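Local coordinates for protein deferrochelatase (Vibrio cholerae, PDB 5DE0) that binds heme b and probably acts as a peroxidase of the dye-decolorizing (DyP) family, at residues B[51-63]-B[96-110]. Numbering follows the deposited sequence.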
# COMPACT_ATOMS: atom_id res chain seq x y z
N GLN B 51 18.15 -11.57 2.78
CA GLN B 51 17.03 -11.87 1.88
C GLN B 51 17.46 -11.93 0.42
O GLN B 51 17.39 -10.93 -0.30
CB GLN B 51 15.93 -10.82 2.05
CG GLN B 51 15.43 -10.65 3.47
CD GLN B 51 14.75 -11.90 3.99
OE1 GLN B 51 14.20 -12.69 3.22
NE2 GLN B 51 14.79 -12.09 5.30
N PRO B 52 17.91 -13.11 -0.03
CA PRO B 52 18.24 -13.32 -1.45
C PRO B 52 17.05 -13.06 -2.37
O PRO B 52 15.93 -13.46 -2.05
CB PRO B 52 18.67 -14.78 -1.50
CG PRO B 52 19.12 -15.10 -0.11
CD PRO B 52 18.22 -14.29 0.79
N GLY B 53 17.29 -12.40 -3.50
CA GLY B 53 16.24 -12.13 -4.46
C GLY B 53 15.51 -10.82 -4.21
O GLY B 53 14.76 -10.35 -5.07
N ALA B 54 15.73 -10.24 -3.04
CA ALA B 54 15.06 -8.99 -2.67
C ALA B 54 15.45 -7.85 -3.59
O ALA B 54 14.60 -7.05 -3.99
CB ALA B 54 15.38 -8.64 -1.23
N GLU B 55 16.74 -7.79 -3.93
CA GLU B 55 17.29 -6.74 -4.79
C GLU B 55 16.90 -5.35 -4.28
O GLU B 55 16.59 -4.46 -5.07
CB GLU B 55 16.83 -6.94 -6.23
CG GLU B 55 17.30 -8.25 -6.85
CD GLU B 55 16.91 -8.40 -8.30
OE1 GLU B 55 16.24 -7.49 -8.84
OE2 GLU B 55 17.27 -9.43 -8.91
N LEU B 56 16.93 -5.19 -2.96
CA LEU B 56 16.60 -3.92 -2.33
C LEU B 56 17.65 -2.86 -2.66
O LEU B 56 18.85 -3.10 -2.52
CB LEU B 56 16.47 -4.09 -0.82
CG LEU B 56 16.18 -2.82 -0.02
CD1 LEU B 56 14.79 -2.28 -0.33
CD2 LEU B 56 16.33 -3.08 1.47
N THR B 57 17.19 -1.70 -3.10
CA THR B 57 18.08 -0.60 -3.44
C THR B 57 17.65 0.67 -2.72
O THR B 57 16.55 0.74 -2.17
CB THR B 57 18.08 -0.33 -4.96
OG1 THR B 57 16.77 0.05 -5.38
CG2 THR B 57 18.52 -1.57 -5.72
N VAL B 58 18.52 1.67 -2.71
CA VAL B 58 18.22 2.92 -2.02
C VAL B 58 18.96 4.10 -2.65
O VAL B 58 20.07 3.95 -3.16
CB VAL B 58 18.56 2.83 -0.51
CG1 VAL B 58 20.06 2.69 -0.30
CG2 VAL B 58 18.02 4.03 0.25
N SER B 59 18.33 5.27 -2.63
CA SER B 59 18.97 6.51 -3.04
C SER B 59 18.49 7.67 -2.18
O SER B 59 17.29 7.97 -2.15
CB SER B 59 18.71 6.80 -4.52
OG SER B 59 19.34 8.02 -4.90
N VAL B 60 19.41 8.30 -1.47
CA VAL B 60 19.08 9.42 -0.59
C VAL B 60 19.45 10.74 -1.26
O VAL B 60 20.58 10.93 -1.71
CB VAL B 60 19.81 9.31 0.76
CG1 VAL B 60 19.42 10.46 1.67
CG2 VAL B 60 19.50 7.97 1.42
N ALA B 61 18.49 11.66 -1.31
CA ALA B 61 18.69 12.94 -1.98
C ALA B 61 18.25 14.11 -1.12
O ALA B 61 17.36 13.98 -0.28
CB ALA B 61 17.95 12.95 -3.31
N PHE B 62 18.88 15.26 -1.33
CA PHE B 62 18.61 16.44 -0.52
C PHE B 62 18.18 17.63 -1.38
O PHE B 62 18.68 17.80 -2.50
CB PHE B 62 19.84 16.82 0.30
CG PHE B 62 20.38 15.70 1.13
CD1 PHE B 62 21.40 14.89 0.64
CD2 PHE B 62 19.88 15.45 2.40
CE1 PHE B 62 21.90 13.85 1.41
CE2 PHE B 62 20.38 14.41 3.17
CZ PHE B 62 21.39 13.61 2.67
N SER B 63 17.27 18.45 -0.86
CA SER B 63 16.78 19.62 -1.59
C SER B 63 17.78 20.77 -1.54
O SER B 63 18.76 20.72 -0.80
CB SER B 63 15.44 20.07 -1.02
OG SER B 63 15.58 20.59 0.29
N VAL B 96 10.14 20.43 1.50
CA VAL B 96 10.74 19.14 1.82
C VAL B 96 12.27 19.23 1.80
O VAL B 96 12.84 19.92 0.95
CB VAL B 96 10.26 18.05 0.84
CG1 VAL B 96 10.42 18.50 -0.60
CG2 VAL B 96 10.98 16.73 1.08
N ASP B 97 12.92 18.56 2.74
CA ASP B 97 14.37 18.58 2.84
C ASP B 97 15.04 17.34 2.24
O ASP B 97 16.11 17.43 1.64
CB ASP B 97 14.81 18.71 4.30
CG ASP B 97 14.40 20.03 4.92
OD1 ASP B 97 14.28 21.02 4.18
OD2 ASP B 97 14.20 20.07 6.15
N VAL B 98 14.41 16.18 2.42
CA VAL B 98 15.04 14.91 2.09
C VAL B 98 14.12 13.96 1.32
O VAL B 98 12.94 13.83 1.63
CB VAL B 98 15.54 14.18 3.37
CG1 VAL B 98 16.12 12.81 3.03
CG2 VAL B 98 16.58 15.03 4.10
N LEU B 99 14.68 13.31 0.30
CA LEU B 99 13.99 12.24 -0.40
C LEU B 99 14.66 10.89 -0.13
O LEU B 99 15.88 10.76 -0.24
CB LEU B 99 13.96 12.52 -1.91
CG LEU B 99 13.61 11.34 -2.84
CD1 LEU B 99 12.21 10.81 -2.56
CD2 LEU B 99 13.75 11.75 -4.30
N ILE B 100 13.85 9.90 0.25
CA ILE B 100 14.33 8.53 0.39
C ILE B 100 13.65 7.65 -0.66
O ILE B 100 12.45 7.42 -0.59
CB ILE B 100 14.05 7.96 1.79
CG1 ILE B 100 14.75 8.80 2.86
CG2 ILE B 100 14.50 6.51 1.88
CD1 ILE B 100 14.53 8.31 4.27
N HIS B 101 14.43 7.18 -1.63
CA HIS B 101 13.89 6.37 -2.72
C HIS B 101 14.42 4.94 -2.69
O HIS B 101 15.63 4.72 -2.77
CB HIS B 101 14.20 7.03 -4.07
CG HIS B 101 13.89 6.17 -5.25
ND1 HIS B 101 14.70 6.13 -6.37
CD2 HIS B 101 12.86 5.32 -5.49
CE1 HIS B 101 14.18 5.28 -7.25
NE2 HIS B 101 13.07 4.78 -6.74
N CYS B 102 13.51 3.98 -2.58
CA CYS B 102 13.86 2.56 -2.59
C CYS B 102 12.98 1.81 -3.58
O CYS B 102 11.83 2.18 -3.80
CB CYS B 102 13.70 1.95 -1.20
SG CYS B 102 14.60 2.78 0.13
N HIS B 103 13.52 0.75 -4.18
CA HIS B 103 12.70 -0.18 -4.95
C HIS B 103 13.26 -1.59 -4.84
O HIS B 103 14.47 -1.79 -4.77
CB HIS B 103 12.60 0.25 -6.43
CG HIS B 103 13.90 0.29 -7.16
ND1 HIS B 103 14.53 -0.85 -7.63
CD2 HIS B 103 14.70 1.33 -7.51
CE1 HIS B 103 15.65 -0.51 -8.24
NE2 HIS B 103 15.78 0.80 -8.18
N ALA B 104 12.36 -2.58 -4.80
CA ALA B 104 12.76 -3.97 -4.59
C ALA B 104 11.76 -4.94 -5.21
O ALA B 104 10.74 -4.52 -5.76
CB ALA B 104 12.90 -4.26 -3.10
N THR B 105 12.06 -6.23 -5.13
CA THR B 105 11.20 -7.26 -5.70
C THR B 105 10.10 -7.66 -4.72
O THR B 105 9.25 -8.50 -5.04
CB THR B 105 11.99 -8.51 -6.11
OG1 THR B 105 12.63 -9.08 -4.97
CG2 THR B 105 13.05 -8.15 -7.15
N ARG B 106 10.12 -7.07 -3.53
CA ARG B 106 9.08 -7.32 -2.54
C ARG B 106 8.72 -6.04 -1.79
O ARG B 106 9.55 -5.15 -1.62
CB ARG B 106 9.51 -8.42 -1.56
CG ARG B 106 10.97 -8.36 -1.15
CD ARG B 106 11.41 -9.62 -0.42
NE ARG B 106 10.83 -9.72 0.92
CZ ARG B 106 11.27 -10.56 1.85
NH1 ARG B 106 12.29 -11.37 1.60
NH2 ARG B 106 10.70 -10.59 3.05
N HIS B 107 7.47 -5.96 -1.35
CA HIS B 107 6.92 -4.74 -0.76
C HIS B 107 7.29 -4.58 0.71
O HIS B 107 7.58 -3.47 1.16
CB HIS B 107 5.40 -4.73 -0.93
CG HIS B 107 4.71 -3.63 -0.17
ND1 HIS B 107 4.49 -2.38 -0.71
CD2 HIS B 107 4.20 -3.59 1.08
CE1 HIS B 107 3.87 -1.62 0.17
NE2 HIS B 107 3.68 -2.34 1.27
N ASP B 108 7.27 -5.68 1.46
CA ASP B 108 7.42 -5.62 2.91
C ASP B 108 8.75 -5.02 3.37
O ASP B 108 8.79 -4.26 4.34
CB ASP B 108 7.26 -7.03 3.51
CG ASP B 108 8.31 -8.00 3.02
OD1 ASP B 108 8.74 -7.89 1.85
OD2 ASP B 108 8.71 -8.88 3.81
N LEU B 109 9.83 -5.33 2.66
CA LEU B 109 11.15 -4.83 3.04
C LEU B 109 11.28 -3.32 2.87
O LEU B 109 12.15 -2.69 3.47
CB LEU B 109 12.24 -5.53 2.23
CG LEU B 109 12.46 -7.02 2.55
CD1 LEU B 109 13.55 -7.59 1.67
CD2 LEU B 109 12.80 -7.21 4.02
N LEU B 110 10.40 -2.74 2.05
CA LEU B 110 10.36 -1.29 1.88
C LEU B 110 9.86 -0.62 3.15
O LEU B 110 10.44 0.35 3.63
CB LEU B 110 9.47 -0.91 0.69
CG LEU B 110 9.84 -1.48 -0.68
CD1 LEU B 110 8.81 -1.08 -1.71
CD2 LEU B 110 11.24 -1.04 -1.10
O HOH W 1 11.44 -12.96 4.57
O HOH W 2 13.95 -11.94 -1.37
O HOH W 3 14.68 -3.82 -7.28
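T57 lies over the imidazole of H103 where strands 57-62 and 98-104 run antiparallel in the N-terminal four-stranded sheet of the ferredoxin-like DyP fold. Its OG1 sits above the middle of one ring face, 3.0 Å from the ring plane. The same hydroxyl donates to a lone pair of H103 O, in the plane of that carbonyl, so a small branched polar residue both pairs with the backbone and covers the ring. H103 suits the place because NE2 reaches A10 O, while water 3 joins ND1 to E55 O; these partners hold the ring in its orientation.

The other sheet face carries V58, V60, F62, V98, I100 and C102; near its end L56 packs on V44 and I47 of helix 40-50, and V98 and I100 meet L24 of the neighbouring strand 18-26. In L56, CG trans to its own N (chi1 178°) and a chi2 of 67° together bring CD1 to 3.8 Å from L110 CD2; the two leucines slide past one another in opposite directions, and L56 CD1 also rests on A104 CB. Further along, V58 CG2 meets C102 SG at 3.6 Å, and F62 and V98 point the same way, side by side, with the phenyl ring edge-to-face with F70.

Beyond the strands, R106 grips D108 side-on through NE and NH2, which fixes its guanidinium; L109 CD1 lies over one face, offset toward the rim, and L109 also packs on L137 of the second subunit. The remaining NH1 reaches Q51, whose amide plane stands 81° from the guanidinium: NH1 bonds OE1 at 2.8 Å from above the carbonyl plane, and water 1 bridges OE1 to NH2.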